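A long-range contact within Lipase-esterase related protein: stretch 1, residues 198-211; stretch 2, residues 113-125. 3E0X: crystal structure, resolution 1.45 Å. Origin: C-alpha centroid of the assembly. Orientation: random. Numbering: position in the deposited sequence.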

# COMPACT_ATOMS: atom_id res chain seq x y z
N ASP A 198 -6.30 -12.94 -10.20
CA ASP A 198 -7.20 -13.73 -9.37
C ASP A 198 -7.62 -13.05 -8.07
O ASP A 198 -8.27 -13.67 -7.22
CB ASP A 198 -6.60 -15.14 -9.13
CG ASP A 198 -5.23 -15.12 -8.47
OD1 ASP A 198 -4.67 -14.04 -8.26
OD2 ASP A 198 -4.71 -16.21 -8.11
N GLU A 199 -7.30 -11.77 -7.89
CA GLU A 199 -7.82 -11.03 -6.72
C GLU A 199 -9.31 -11.14 -6.52
O GLU A 199 -10.08 -10.96 -7.49
CB GLU A 199 -7.51 -9.55 -6.84
CG GLU A 199 -6.11 -9.20 -6.40
CD GLU A 199 -6.02 -8.88 -4.93
OE1 GLU A 199 -4.91 -8.47 -4.51
OE2 GLU A 199 -7.02 -9.05 -4.19
N LEU A 200 -9.70 -11.36 -5.26
CA LEU A 200 -11.07 -11.21 -4.80
C LEU A 200 -11.30 -9.89 -4.08
O LEU A 200 -12.42 -9.43 -3.97
CB LEU A 200 -11.41 -12.35 -3.81
CG LEU A 200 -11.44 -13.75 -4.39
CD1 LEU A 200 -11.70 -14.71 -3.26
CD2 LEU A 200 -12.52 -13.93 -5.45
N LEU A 201 -10.23 -9.31 -3.54
CA LEU A 201 -10.35 -8.14 -2.68
C LEU A 201 -10.07 -6.87 -3.45
O LEU A 201 -11.01 -6.13 -3.74
CB LEU A 201 -9.44 -8.29 -1.47
CG LEU A 201 -9.59 -7.26 -0.35
CD1 LEU A 201 -10.94 -7.41 0.37
CD2 LEU A 201 -8.43 -7.41 0.64
N THR A 202 -8.81 -6.63 -3.82
CA THR A 202 -8.49 -5.47 -4.67
C THR A 202 -8.49 -5.97 -6.13
O THR A 202 -7.47 -6.36 -6.69
CB THR A 202 -7.18 -4.82 -4.25
OG1 THR A 202 -6.12 -5.77 -4.30
CG2 THR A 202 -7.31 -4.31 -2.80
N LEU A 203 -9.69 -6.01 -6.70
CA LEU A 203 -9.94 -6.55 -8.03
C LEU A 203 -9.07 -5.94 -9.10
O LEU A 203 -8.70 -4.77 -9.03
CB LEU A 203 -11.40 -6.31 -8.44
CG LEU A 203 -12.52 -6.85 -7.55
CD1 LEU A 203 -13.86 -6.31 -8.07
CD2 LEU A 203 -12.47 -8.38 -7.55
N VAL A 204 -8.76 -6.74 -10.11
CA VAL A 204 -7.93 -6.23 -11.19
C VAL A 204 -8.61 -5.00 -11.84
O VAL A 204 -7.94 -4.05 -12.28
CB VAL A 204 -7.56 -7.35 -12.19
CG1 VAL A 204 -8.79 -8.01 -12.76
CG2 VAL A 204 -6.64 -6.82 -13.27
N GLU A 205 -9.94 -4.99 -11.88
CA GLU A 205 -10.62 -3.83 -12.49
C GLU A 205 -10.30 -2.50 -11.82
O GLU A 205 -10.29 -1.45 -12.48
CB GLU A 205 -12.12 -4.04 -12.60
CG GLU A 205 -12.85 -4.12 -11.29
CD GLU A 205 -14.25 -4.68 -11.47
OE1 GLU A 205 -15.21 -3.87 -11.50
OE2 GLU A 205 -14.38 -5.93 -11.66
N TYR A 206 -9.97 -2.53 -10.52
CA TYR A 206 -9.60 -1.30 -9.83
C TYR A 206 -8.27 -0.76 -10.39
O TYR A 206 -8.08 0.45 -10.51
CB TYR A 206 -9.47 -1.52 -8.34
CG TYR A 206 -10.69 -2.03 -7.62
CD1 TYR A 206 -12.00 -1.80 -8.10
CD2 TYR A 206 -10.54 -2.70 -6.42
CE1 TYR A 206 -13.11 -2.27 -7.39
CE2 TYR A 206 -11.62 -3.17 -5.71
CZ TYR A 206 -12.91 -2.96 -6.20
OH TYR A 206 -14.00 -3.40 -5.49
N SER A 207 -7.35 -1.66 -10.69
CA SER A 207 -6.05 -1.29 -11.26
C SER A 207 -6.20 -0.84 -12.71
O SER A 207 -5.46 0.06 -13.18
CB SER A 207 -5.07 -2.44 -11.11
OG SER A 207 -4.56 -2.49 -9.77
N GLU A 208 -7.15 -1.44 -13.42
CA GLU A 208 -7.43 -0.99 -14.80
C GLU A 208 -7.95 0.46 -14.82
O GLU A 208 -7.66 1.23 -15.74
CB GLU A 208 -8.42 -1.94 -15.50
CG GLU A 208 -7.82 -3.31 -15.81
CD GLU A 208 -7.03 -3.39 -17.12
OE1 GLU A 208 -6.72 -2.33 -17.72
OE2 GLU A 208 -6.71 -4.52 -17.57
N ILE A 209 -8.74 0.83 -13.82
CA ILE A 209 -9.21 2.21 -13.73
C ILE A 209 -8.03 3.17 -13.50
O ILE A 209 -7.95 4.23 -14.12
CB ILE A 209 -10.31 2.37 -12.63
CG1 ILE A 209 -11.63 1.72 -13.10
CG2 ILE A 209 -10.51 3.82 -12.29
CD1 ILE A 209 -12.59 1.55 -11.99
N ILE A 210 -7.08 2.78 -12.65
CA ILE A 210 -5.90 3.65 -12.45
C ILE A 210 -5.17 3.86 -13.79
O ILE A 210 -4.81 5.01 -14.15
CB ILE A 210 -4.94 3.04 -11.39
CG1 ILE A 210 -5.62 3.04 -10.02
CG2 ILE A 210 -3.57 3.81 -11.37
CD1 ILE A 210 -4.90 2.16 -9.00
N LYS A 211 -4.96 2.77 -14.52
CA LYS A 211 -4.27 2.86 -15.81
C LYS A 211 -5.05 3.75 -16.77
O LYS A 211 -4.47 4.58 -17.47
CB LYS A 211 -4.08 1.47 -16.42
CG LYS A 211 -3.54 1.48 -17.85
CD LYS A 211 -2.03 1.51 -17.87
CE LYS A 211 -1.50 1.61 -19.30
NZ LYS A 211 -1.64 3.01 -19.80
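Stretch 2 113-125: VSLSGGARFDKLD

The unusual feature is one tyrosine that a loop covers on one ring face and at its edge. Y206, in the first turn of the helix that begins near V204, touches G117, G118 and every residue from R120 to L124. Its OH accepts a hydrogen bond from K123 N at 2.9 Å, inside the type I turn F121 to L124, and so ties the turn to the helix. R120 O lies over one ring face, 3.6 Å from Y206 CD1, and F121 turns its edge toward the ring of Y206, planes at 88°.

Stretch 2 comes out of a strand that includes S114 and L115, bends at S116 (phi/psi 49/53) and runs on extended through two glycines. T202 lies nearest G117 and Y206 nearest G118, with CA of Y206 and CA of G118 5.0 Å apart; the chain then turns aside through the type I turn, and L124 comes to L201 (CD2 to CD1, 3.6 Å). The rule at G118 is closeness: without a side chain it passes Y206 CB, where an ideal CB would be tight at 3.2 Å and would clash with F121 CE1.

At one margin K123 NZ forms a salt bridge with E205 OE1 at 2.7 Å. One helical turn beyond Y206, I210 CD1 packs 3.9 Å from G118 CA. Water fills the polar gaps: one molecule joins A119 N to Y206 O, both at 2.8 Å.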

# COMPACT_ATOMS: atom_id res chain seq x y z
N VAL A 113 3.71 3.74 -7.19
CA VAL A 113 3.26 2.40 -7.53
C VAL A 113 2.13 2.00 -6.58
O VAL A 113 2.26 2.10 -5.35
CB VAL A 113 4.40 1.39 -7.33
CG1 VAL A 113 3.92 -0.03 -7.60
CG2 VAL A 113 5.58 1.73 -8.26
N SER A 114 1.03 1.54 -7.18
CA SER A 114 -0.08 0.99 -6.41
C SER A 114 -0.06 -0.52 -6.59
O SER A 114 -0.33 -1.02 -7.70
CB SER A 114 -1.42 1.57 -6.89
OG SER A 114 -2.53 0.91 -6.25
N LEU A 115 0.26 -1.22 -5.51
CA LEU A 115 0.43 -2.67 -5.52
C LEU A 115 -0.81 -3.29 -4.86
O LEU A 115 -1.06 -3.04 -3.67
CB LEU A 115 1.69 -3.00 -4.72
CG LEU A 115 2.07 -4.44 -4.42
CD1 LEU A 115 2.16 -5.21 -5.71
CD2 LEU A 115 3.39 -4.43 -3.64
N SER A 116 -1.58 -4.06 -5.63
CA SER A 116 -2.80 -4.67 -5.10
C SER A 116 -3.64 -3.62 -4.36
O SER A 116 -4.02 -3.80 -3.19
CB SER A 116 -2.46 -5.85 -4.18
OG SER A 116 -1.50 -6.71 -4.77
N GLY A 117 -3.91 -2.52 -5.07
CA GLY A 117 -4.64 -1.38 -4.54
C GLY A 117 -5.80 -0.94 -5.40
O GLY A 117 -6.49 -1.73 -6.07
N GLY A 118 -6.03 0.36 -5.35
CA GLY A 118 -7.17 0.94 -6.04
C GLY A 118 -7.37 2.38 -5.58
O GLY A 118 -6.77 2.82 -4.59
N ALA A 119 -8.21 3.09 -6.33
CA ALA A 119 -8.62 4.43 -5.96
C ALA A 119 -10.04 4.46 -5.38
O ALA A 119 -10.50 5.48 -4.91
CB ALA A 119 -8.55 5.35 -7.18
N ARG A 120 -10.73 3.33 -5.49
CA ARG A 120 -12.12 3.17 -5.03
C ARG A 120 -12.31 1.66 -4.96
O ARG A 120 -11.78 0.92 -5.79
CB ARG A 120 -13.09 3.82 -6.04
CG ARG A 120 -14.59 3.68 -5.76
CD ARG A 120 -15.42 4.22 -6.94
NE ARG A 120 -15.29 3.39 -8.14
CZ ARG A 120 -15.37 3.84 -9.39
NH1 ARG A 120 -15.60 5.12 -9.64
NH2 ARG A 120 -15.22 3.01 -10.41
N PHE A 121 -13.04 1.23 -3.94
CA PHE A 121 -13.21 -0.20 -3.69
C PHE A 121 -14.70 -0.51 -3.61
O PHE A 121 -15.18 -1.06 -2.61
CB PHE A 121 -12.47 -0.61 -2.41
CG PHE A 121 -11.00 -0.26 -2.43
CD1 PHE A 121 -10.07 -1.11 -3.04
CD2 PHE A 121 -10.56 0.93 -1.88
CE1 PHE A 121 -8.71 -0.77 -3.08
CE2 PHE A 121 -9.19 1.27 -1.92
CZ PHE A 121 -8.26 0.42 -2.51
N ASP A 122 -15.43 -0.18 -4.67
CA ASP A 122 -16.90 -0.20 -4.65
C ASP A 122 -17.53 -1.58 -4.75
O ASP A 122 -18.74 -1.70 -4.58
CB ASP A 122 -17.44 0.73 -5.74
CG ASP A 122 -16.90 0.38 -7.11
OD1 ASP A 122 -15.69 0.49 -7.29
OD2 ASP A 122 -17.68 -0.02 -8.00
N LYS A 123 -16.73 -2.60 -5.03
CA LYS A 123 -17.26 -3.94 -5.20
C LYS A 123 -16.86 -4.91 -4.08
O LYS A 123 -17.07 -6.12 -4.20
CB LYS A 123 -16.93 -4.50 -6.58
CG LYS A 123 -17.60 -3.75 -7.71
CD LYS A 123 -17.54 -4.50 -8.99
CE LYS A 123 -18.10 -3.63 -10.13
NZ LYS A 123 -17.88 -4.28 -11.45
N LEU A 124 -16.34 -4.37 -2.98
CA LEU A 124 -16.01 -5.21 -1.83
C LEU A 124 -17.19 -6.10 -1.47
O LEU A 124 -18.34 -5.65 -1.42
CB LEU A 124 -15.62 -4.34 -0.64
CG LEU A 124 -14.23 -3.68 -0.71
CD1 LEU A 124 -14.08 -2.57 0.32
CD2 LEU A 124 -13.08 -4.69 -0.57
N ASP A 125 -16.89 -7.36 -1.18
CA ASP A 125 -17.94 -8.36 -0.96
C ASP A 125 -18.97 -7.85 0.05
O ASP A 125 -18.63 -7.43 1.17
CB ASP A 125 -17.31 -9.67 -0.46
CG ASP A 125 -18.34 -10.76 -0.30
OD1 ASP A 125 -18.62 -11.47 -1.31
OD2 ASP A 125 -18.86 -10.94 0.83
O HOH W 1 -3.14 -1.47 -7.72
O HOH W 2 -2.81 -8.69 -6.09
O HOH W 3 -6.24 -3.61 -8.04
O HOH W 4 -9.30 2.36 -8.84
O HOH W 5 -14.23 -8.36 -1.75